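Local coordinates for polysaccharide Lyase Family 6 (Bacteroides cellulosilyticus, PDB 6QPS), which probably cleaves alginate by beta-elimination, acting on its mannuronic acid stretches, and binds calcium, at residues A[43-54]-A[73-84]; A[91-99]-A[117-128]. One frame throughout, in Å; residues are numbered along the deposited sequence. Where two conformers were deposited one is given.

Contact 1 (A[43-54]-A[73-84])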
# COMPACT_ATOMS: atom_id res chain seq x y z
N LEU A 43 26.97 6.69 18.48
CA LEU A 43 26.23 7.94 18.32
C LEU A 43 25.29 8.14 19.51
O LEU A 43 24.74 7.19 20.08
CB LEU A 43 25.44 7.92 17.02
CG LEU A 43 26.26 8.01 15.73
CD1 LEU A 43 25.48 7.63 14.50
CD2 LEU A 43 26.83 9.44 15.60
N GLN A 44 25.14 9.40 19.90
CA GLN A 44 24.31 9.78 21.03
C GLN A 44 23.09 10.59 20.59
O GLN A 44 23.08 11.15 19.49
CB GLN A 44 25.13 10.61 22.02
CG GLN A 44 26.35 9.88 22.57
CD GLN A 44 25.99 8.59 23.28
OE1 GLN A 44 25.10 8.56 24.14
NE2 GLN A 44 26.66 7.50 22.93
N PRO A 45 22.06 10.67 21.43
CA PRO A 45 20.84 11.41 21.06
C PRO A 45 21.15 12.82 20.57
O PRO A 45 21.91 13.56 21.20
CB PRO A 45 20.02 11.43 22.35
CG PRO A 45 20.44 10.16 23.07
CD PRO A 45 21.93 10.04 22.77
N GLY A 46 20.53 13.18 19.45
CA GLY A 46 20.75 14.49 18.87
C GLY A 46 21.94 14.59 17.94
O GLY A 46 22.06 15.60 17.24
N ASP A 47 22.81 13.58 17.91
CA ASP A 47 23.93 13.63 16.99
C ASP A 47 23.43 13.47 15.55
O ASP A 47 22.35 12.91 15.31
CB ASP A 47 24.91 12.48 17.23
CG ASP A 47 25.76 12.66 18.49
OD1 ASP A 47 25.69 13.72 19.15
OD2 ASP A 47 26.50 11.71 18.81
N ALA A 48 24.23 13.93 14.60
CA ALA A 48 23.91 13.79 13.18
C ALA A 48 25.14 13.33 12.42
O ALA A 48 26.25 13.80 12.67
CB ALA A 48 23.37 15.11 12.59
N VAL A 49 24.92 12.41 11.49
CA VAL A 49 25.90 12.02 10.47
C VAL A 49 25.48 12.71 9.18
O VAL A 49 24.39 12.46 8.67
CB VAL A 49 25.94 10.49 10.29
CG1 VAL A 49 26.80 10.11 9.11
CG2 VAL A 49 26.44 9.82 11.59
N VAL A 50 26.33 13.60 8.67
CA VAL A 50 25.98 14.54 7.61
C VAL A 50 26.87 14.29 6.41
O VAL A 50 28.10 14.32 6.52
CB VAL A 50 26.18 16.00 8.09
CG1 VAL A 50 25.81 16.99 6.99
CG2 VAL A 50 25.39 16.27 9.37
N LEU A 51 26.25 14.07 5.25
CA LEU A 51 26.97 13.74 4.02
C LEU A 51 27.04 14.96 3.11
O LEU A 51 26.01 15.49 2.68
CB LEU A 51 26.26 12.58 3.30
CG LEU A 51 26.59 11.17 3.81
CD1 LEU A 51 26.40 11.06 5.31
CD2 LEU A 51 25.75 10.14 3.06
N LYS A 52 28.26 15.39 2.80
CA LYS A 52 28.48 16.47 1.84
C LYS A 52 28.04 16.03 0.44
O LYS A 52 27.89 14.84 0.14
CB LYS A 52 29.95 16.88 1.85
CG LYS A 52 30.42 17.41 3.21
CD LYS A 52 31.79 18.09 3.14
CE LYS A 52 31.68 19.47 2.51
NZ LYS A 52 30.90 20.41 3.36
N ASP A 53 27.78 17.03 -0.41
CA ASP A 53 27.32 16.77 -1.77
C ASP A 53 28.25 15.77 -2.46
O ASP A 53 29.47 15.94 -2.47
CB ASP A 53 27.30 18.05 -2.60
CG ASP A 53 26.36 19.12 -2.07
OD1 ASP A 53 25.70 18.92 -1.04
OD2 ASP A 53 26.30 20.20 -2.70
N GLY A 54 27.66 14.77 -3.10
CA GLY A 54 28.43 13.82 -3.88
C GLY A 54 27.69 12.50 -4.00
O GLY A 54 26.59 12.34 -3.48
N PRO A 73 16.22 12.34 18.25
CA PRO A 73 16.69 11.20 17.48
C PRO A 73 18.14 11.38 17.04
O PRO A 73 18.69 12.49 17.06
CB PRO A 73 15.76 11.16 16.26
CG PRO A 73 15.31 12.58 16.08
CD PRO A 73 15.21 13.13 17.51
N ILE A 74 18.73 10.27 16.64
CA ILE A 74 20.03 10.24 15.95
C ILE A 74 19.75 10.27 14.45
O ILE A 74 18.95 9.46 13.96
CB ILE A 74 20.83 8.98 16.34
CG1 ILE A 74 21.09 8.97 17.85
CG2 ILE A 74 22.14 8.91 15.58
CD1 ILE A 74 21.65 7.63 18.39
N VAL A 75 20.38 11.19 13.72
CA VAL A 75 19.98 11.50 12.35
C VAL A 75 21.12 11.22 11.37
O VAL A 75 22.27 11.57 11.64
CB VAL A 75 19.55 12.98 12.23
CG1 VAL A 75 19.20 13.34 10.78
CG2 VAL A 75 18.39 13.30 13.18
N TRP A 76 20.78 10.59 10.25
CA TRP A 76 21.69 10.39 9.12
C TRP A 76 21.07 11.15 7.96
O TRP A 76 19.94 10.85 7.57
CB TRP A 76 21.81 8.90 8.81
CG TRP A 76 22.70 8.55 7.65
CD1 TRP A 76 23.69 9.31 7.10
CD2 TRP A 76 22.67 7.33 6.89
NE1 TRP A 76 24.28 8.65 6.04
CE2 TRP A 76 23.67 7.42 5.90
CE3 TRP A 76 21.91 6.16 6.97
CZ2 TRP A 76 23.92 6.40 5.00
CZ3 TRP A 76 22.16 5.15 6.06
CH2 TRP A 76 23.16 5.28 5.09
N ARG A 77 21.76 12.16 7.45
CA ARG A 77 21.14 13.07 6.49
C ARG A 77 22.16 13.65 5.51
O ARG A 77 23.37 13.65 5.75
CB ARG A 77 20.42 14.22 7.21
CG ARG A 77 21.33 15.19 7.97
CD ARG A 77 20.51 16.33 8.59
NE ARG A 77 21.25 17.14 9.54
CZ ARG A 77 22.04 18.15 9.21
NH1 ARG A 77 22.20 18.49 7.94
NH2 ARG A 77 22.67 18.84 10.15
N ALA A 78 21.63 14.17 4.41
CA ALA A 78 22.43 14.99 3.50
C ALA A 78 22.62 16.39 4.07
O ALA A 78 21.70 16.95 4.68
CB ALA A 78 21.71 15.10 2.16
N GLU A 79 23.80 16.97 3.84
CA GLU A 79 24.02 18.37 4.20
C GLU A 79 23.06 19.27 3.43
O GLU A 79 22.47 20.20 3.99
CB GLU A 79 25.47 18.75 3.93
CG GLU A 79 25.82 20.18 4.33
CD GLU A 79 27.30 20.50 4.12
OE1 GLU A 79 27.79 20.34 2.99
OE2 GLU A 79 27.96 20.91 5.09
N ASN A 80 22.88 18.99 2.14
CA ASN A 80 21.99 19.76 1.28
C ASN A 80 20.97 18.79 0.71
O ASN A 80 21.35 17.83 0.01
CB ASN A 80 22.79 20.44 0.17
CG ASN A 80 23.80 21.41 0.72
OD1 ASN A 80 23.45 22.36 1.41
ND2 ASN A 80 25.08 21.16 0.44
N PRO A 81 19.68 18.96 1.00
CA PRO A 81 18.70 17.92 0.64
C PRO A 81 18.80 17.51 -0.81
O PRO A 81 18.82 18.34 -1.73
CB PRO A 81 17.35 18.58 0.96
CG PRO A 81 17.65 19.53 2.07
CD PRO A 81 19.06 20.07 1.74
N GLY A 82 18.88 16.20 -1.03
CA GLY A 82 18.91 15.64 -2.36
C GLY A 82 20.27 15.57 -3.02
O GLY A 82 20.37 14.98 -4.10
N LYS A 83 21.31 16.17 -2.46
CA LYS A 83 22.60 16.22 -3.13
C LYS A 83 23.58 15.16 -2.64
O LYS A 83 24.70 15.09 -3.15
CB LYS A 83 23.23 17.62 -3.03
CG LYS A 83 22.27 18.76 -3.37
CD LYS A 83 21.85 18.73 -4.84
CE LYS A 83 21.31 20.08 -5.29
NZ LYS A 83 20.82 20.06 -6.70
N ALA A 84 23.19 14.35 -1.66
CA ALA A 84 23.93 13.14 -1.28
C ALA A 84 23.23 11.93 -1.91
O ALA A 84 22.12 11.56 -1.49
CB ALA A 84 24.02 12.98 0.23
O HOH W 1 24.59 17.10 0.74
O HOH W 2 28.39 19.70 0.56

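Contact 2 (A[91-99]-A[117-128])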
# COMPACT_ATOMS: atom_id res chain seq x y z
N ARG A 91 23.36 -3.12 1.39
CA ARG A 91 22.62 -3.97 2.34
C ARG A 91 22.59 -3.20 3.66
O ARG A 91 23.48 -3.36 4.51
CB ARG A 91 23.18 -5.39 2.49
CG ARG A 91 22.25 -6.28 3.39
CD ARG A 91 22.65 -7.76 3.35
NE ARG A 91 21.93 -8.57 4.34
CZ ARG A 91 22.48 -9.54 5.05
NH1 ARG A 91 23.77 -9.83 4.89
NH2 ARG A 91 21.75 -10.23 5.93
N LEU A 92 21.59 -2.33 3.81
CA LEU A 92 21.48 -1.44 4.96
C LEU A 92 20.52 -2.05 5.97
O LEU A 92 19.40 -2.41 5.63
CB LEU A 92 20.97 -0.08 4.50
CG LEU A 92 20.47 0.91 5.56
CD1 LEU A 92 21.60 1.22 6.54
CD2 LEU A 92 19.93 2.17 4.90
N LYS A 93 20.98 -2.17 7.22
CA LYS A 93 20.18 -2.66 8.33
C LYS A 93 20.12 -1.56 9.38
O LYS A 93 21.16 -0.99 9.73
CB LYS A 93 20.80 -3.93 8.91
CG LYS A 93 20.75 -5.12 7.97
CD LYS A 93 21.37 -6.36 8.61
CE LYS A 93 20.70 -7.64 8.12
NZ LYS A 93 19.29 -7.76 8.62
N ILE A 94 18.91 -1.29 9.88
CA ILE A 94 18.62 -0.23 10.84
C ILE A 94 18.02 -0.90 12.07
O ILE A 94 17.01 -1.61 11.96
CB ILE A 94 17.62 0.78 10.25
CG1 ILE A 94 18.14 1.41 8.95
CG2 ILE A 94 17.27 1.87 11.27
CD1 ILE A 94 17.03 1.99 8.06
N TYR A 95 18.62 -0.70 13.25
CA TYR A 95 18.13 -1.36 14.45
C TYR A 95 18.59 -0.55 15.64
O TYR A 95 19.70 -0.02 15.66
CB TYR A 95 18.60 -2.83 14.53
CG TYR A 95 20.09 -3.05 14.32
CD1 TYR A 95 20.62 -3.12 13.04
CD2 TYR A 95 20.97 -3.21 15.38
CE1 TYR A 95 21.96 -3.31 12.83
CE2 TYR A 95 22.32 -3.41 15.18
CZ TYR A 95 22.81 -3.45 13.89
OH TYR A 95 24.15 -3.64 13.66
N GLY A 96 17.74 -0.49 16.67
CA GLY A 96 17.94 0.44 17.77
C GLY A 96 16.69 1.25 17.98
O GLY A 96 15.60 0.79 17.63
N GLU A 97 16.81 2.45 18.55
CA GLU A 97 15.66 3.28 18.84
C GLU A 97 15.90 4.72 18.39
O GLU A 97 17.03 5.22 18.45
CB GLU A 97 15.36 3.34 20.35
CG GLU A 97 15.10 2.03 21.04
CD GLU A 97 15.28 2.16 22.54
OE1 GLU A 97 14.65 3.05 23.16
OE2 GLU A 97 16.08 1.38 23.09
N TYR A 98 14.83 5.39 18.00
CA TYR A 98 14.86 6.81 17.65
C TYR A 98 16.02 7.16 16.70
O TYR A 98 16.77 8.11 16.92
CB TYR A 98 14.85 7.69 18.90
CG TYR A 98 13.55 7.57 19.68
CD1 TYR A 98 12.43 8.33 19.33
CD2 TYR A 98 13.43 6.71 20.76
CE1 TYR A 98 11.25 8.23 20.05
CE2 TYR A 98 12.23 6.60 21.48
CZ TYR A 98 11.15 7.36 21.10
OH TYR A 98 9.98 7.25 21.83
N LEU A 99 16.12 6.40 15.61
CA LEU A 99 17.05 6.66 14.52
C LEU A 99 16.28 7.18 13.32
O LEU A 99 15.15 6.74 13.07
CB LEU A 99 17.77 5.36 14.13
CG LEU A 99 18.39 4.57 15.27
CD1 LEU A 99 19.01 3.28 14.73
CD2 LEU A 99 19.42 5.40 16.00
N ILE A 117 17.04 -2.30 2.12
CA ILE A 117 16.96 -1.55 3.38
C ILE A 117 16.00 -2.32 4.30
O ILE A 117 14.85 -2.58 3.92
CB ILE A 117 16.43 -0.11 3.17
CG1 ILE A 117 17.32 0.66 2.19
CG2 ILE A 117 16.30 0.61 4.52
CD1 ILE A 117 16.76 2.05 1.83
N ASP A 118 16.47 -2.68 5.50
CA ASP A 118 15.74 -3.55 6.42
C ASP A 118 15.84 -2.97 7.83
O ASP A 118 16.91 -2.52 8.24
CB ASP A 118 16.31 -4.97 6.36
CG ASP A 118 15.36 -6.05 6.85
OD1 ASP A 118 14.20 -5.75 7.24
OD2 ASP A 118 15.80 -7.21 6.86
N PHE A 119 14.73 -3.02 8.56
CA PHE A 119 14.61 -2.46 9.91
C PHE A 119 14.86 -3.52 11.01
O PHE A 119 14.23 -3.51 12.08
CB PHE A 119 13.25 -1.77 10.08
CG PHE A 119 13.17 -0.37 9.46
CD1 PHE A 119 13.19 -0.19 8.08
CD2 PHE A 119 13.06 0.77 10.25
CE1 PHE A 119 13.11 1.10 7.52
CE2 PHE A 119 12.97 2.06 9.67
CZ PHE A 119 13.02 2.20 8.31
N GLN A 120 15.83 -4.40 10.76
CA GLN A 120 16.25 -5.43 11.69
C GLN A 120 17.74 -5.68 11.48
O GLN A 120 18.23 -5.63 10.34
CB GLN A 120 15.46 -6.73 11.42
CG GLN A 120 15.86 -7.94 12.24
CD GLN A 120 15.06 -9.17 11.89
OE1 GLN A 120 14.34 -9.70 12.72
NE2 GLN A 120 15.23 -9.66 10.67
N GLY A 121 18.45 -5.92 12.57
CA GLY A 121 19.81 -6.41 12.50
C GLY A 121 19.82 -7.92 12.45
O GLY A 121 19.24 -8.51 11.53
N GLU A 122 20.45 -8.55 13.43
CA GLU A 122 20.25 -9.98 13.63
C GLU A 122 18.76 -10.25 13.83
O GLU A 122 18.02 -9.39 14.33
CB GLU A 122 21.05 -10.46 14.83
CG GLU A 122 20.99 -11.97 15.09
CD GLU A 122 21.44 -12.80 13.89
OE1 GLU A 122 20.58 -13.13 13.05
OE2 GLU A 122 22.65 -13.09 13.78
N LYS A 123 18.30 -11.43 13.43
CA LYS A 123 16.92 -11.83 13.68
C LYS A 123 16.54 -11.59 15.14
O LYS A 123 17.23 -12.04 16.06
CB LYS A 123 16.73 -13.31 13.34
CG LYS A 123 15.31 -13.84 13.49
CD LYS A 123 15.28 -15.37 13.41
CE LYS A 123 13.86 -15.89 13.29
NZ LYS A 123 13.83 -17.38 13.24
N GLY A 124 15.44 -10.84 15.35
CA GLY A 124 14.97 -10.55 16.69
C GLY A 124 15.46 -9.23 17.28
O GLY A 124 15.00 -8.84 18.36
N VAL A 125 16.36 -8.54 16.59
CA VAL A 125 16.91 -7.27 17.05
C VAL A 125 16.38 -6.21 16.11
O VAL A 125 16.83 -6.09 14.97
CB VAL A 125 18.44 -7.29 17.02
CG1 VAL A 125 18.96 -5.93 17.48
CG2 VAL A 125 19.01 -8.41 17.89
N TYR A 126 15.39 -5.44 16.57
CA TYR A 126 14.59 -4.61 15.68
C TYR A 126 14.85 -3.12 15.84
O TYR A 126 15.35 -2.64 16.86
CB TYR A 126 13.08 -4.83 15.91
CG TYR A 126 12.62 -6.27 16.03
CD1 TYR A 126 12.73 -7.16 14.98
CD2 TYR A 126 12.05 -6.72 17.19
CE1 TYR A 126 12.30 -8.48 15.10
CE2 TYR A 126 11.63 -8.02 17.32
CZ TYR A 126 11.77 -8.89 16.27
OH TYR A 126 11.34 -10.20 16.44
N ALA A 127 14.46 -2.37 14.81
CA ALA A 127 14.24 -0.93 14.96
C ALA A 127 12.90 -0.67 15.64
O ALA A 127 11.89 -1.30 15.33
CB ALA A 127 14.21 -0.27 13.58
N SER A 128 12.88 0.31 16.55
CA SER A 128 11.63 0.85 17.05
C SER A 128 11.73 2.37 17.12
O SER A 128 12.80 2.94 17.34
CB SER A 128 11.22 0.26 18.40
OG SER A 128 12.20 0.54 19.38
O HOH W 3 18.48 -7.33 5.79

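Contact 1 (A[43-54]-A[73-84])
D53 OD1 takes the amide N-H of N80 through ND2 at 2.8 Å, a nearly straight bond that lies in the amide plane of N80 and reaches the carboxylate from its syn side, 25° out of its plane. The carboxylate and amide planes stand 72° apart. A water accepts the backbone N-H of N80 and lies close enough to D53 OD1 or L51 O to donate, a second, less certain link to the turn 80-83. Next to it, K52 NZ reaches E79 OE1 at 3.1 Å on the oxygen's syn lone pair, closing a salt bridge; the K52 chain gets there by folding at chi3 and chi4. A second water spans E79 OE1 and D53 N.

Between the ends, strands 48-51 and 74-78 run parallel, 8° apart, with backbone bonds such as V49 N to V75 O, 2.8 Å, and R77 N to V49 O. On the face of V50 and R77, V50 CG2 sits 3.8 Å above the centre of the guanidinium plane, while V50 CG1 packs against E79 CB. On the face of V49, L51 and W76, L51 CD1 meets W76 NE1 edge-on in the ring plane at 3.3 Å; that buried N-H has no polar partner in the model. V49 CG1 touches W76 CD1 at 3.8 Å. Beyond the turn, G54 N bonds K83 O and pairing resumes.

This is the parallel pairing of successive coils in a right-handed beta-helix, as in the chondroitinase B family. Strand 23-26 pairs with 48-51 and strand 99-111 with 74-78, while I62 of strand 54-67 and L101 pack on W76.

Contact 2 (A[91-99]-A[117-128])
K93 leaves the backbone with CG beside its own N, then bends partly at chi3 (149°) and sharply at chi4 (-69°), which lays NZ against the carbonyls of Q120 and G121. Y95 has its CG between the backbone N and the carbonyl carbon (chi1 50°), bringing a ring face against G121 CA. K93 NZ donates to Q120 O at 2.9 Å and to G121 O at 3.0 Å, meeting the first from above its carbonyl plane. A water joins NZ to D118 OD2, which is otherwise only a long ion pair away at 3.9 Å; the stronger mate of D118 is R160. A methionine in place of K93 would probably leave the Q120 and G121 carbonyls without this donor and the loop freer to shift.

G121 CA lies 3.9 Å from the centroid of the Y95 ring, a CH-pi contact. With no CB, G121 lets this CA come to 3.4 Å from Y95 CD1, while V125 CG1 touches Y95 CD2. On the inner side I94 CD1 rests over a face of F119, 4.2 Å from its centroid, and also meets I117 CG2 at 3.9 Å.

The parallel pairing of L92 and K93 with I117 and D118 breaks at F119, where the chain loops out. A127 N bonds F119 O at the base of this excursion, and pairing resumes as S128 N bonds G96 O at 3.0 Å. Such loops projecting from a coil are common in parallel beta-helices. Strand 54-67 flanks 91-95 on its other edge, strand 155-159 pairs with 115-118, and L101 packs on L92 and I94.

Overall arrangement
From the N terminus the chain passes strand 23-26 and helix 31-40, then enters contact 1, which closes a loop carrying strand 54-67. After 84 it makes strand 84-87 and reaches contact 2, which closes a loop carrying strand 99-111. The two stand in series, neither nesting nor crossing, with centres about 18 Å apart. Where they meet, I74 N probably bonds Y98 O at 2.9 Å, and W76 CZ3 packs on L92 CD2 inside the coil. Contact 1 ties the first coils together and contact 2 continues the stacking, both away from the calcium site of N210, E213, E242 and E244.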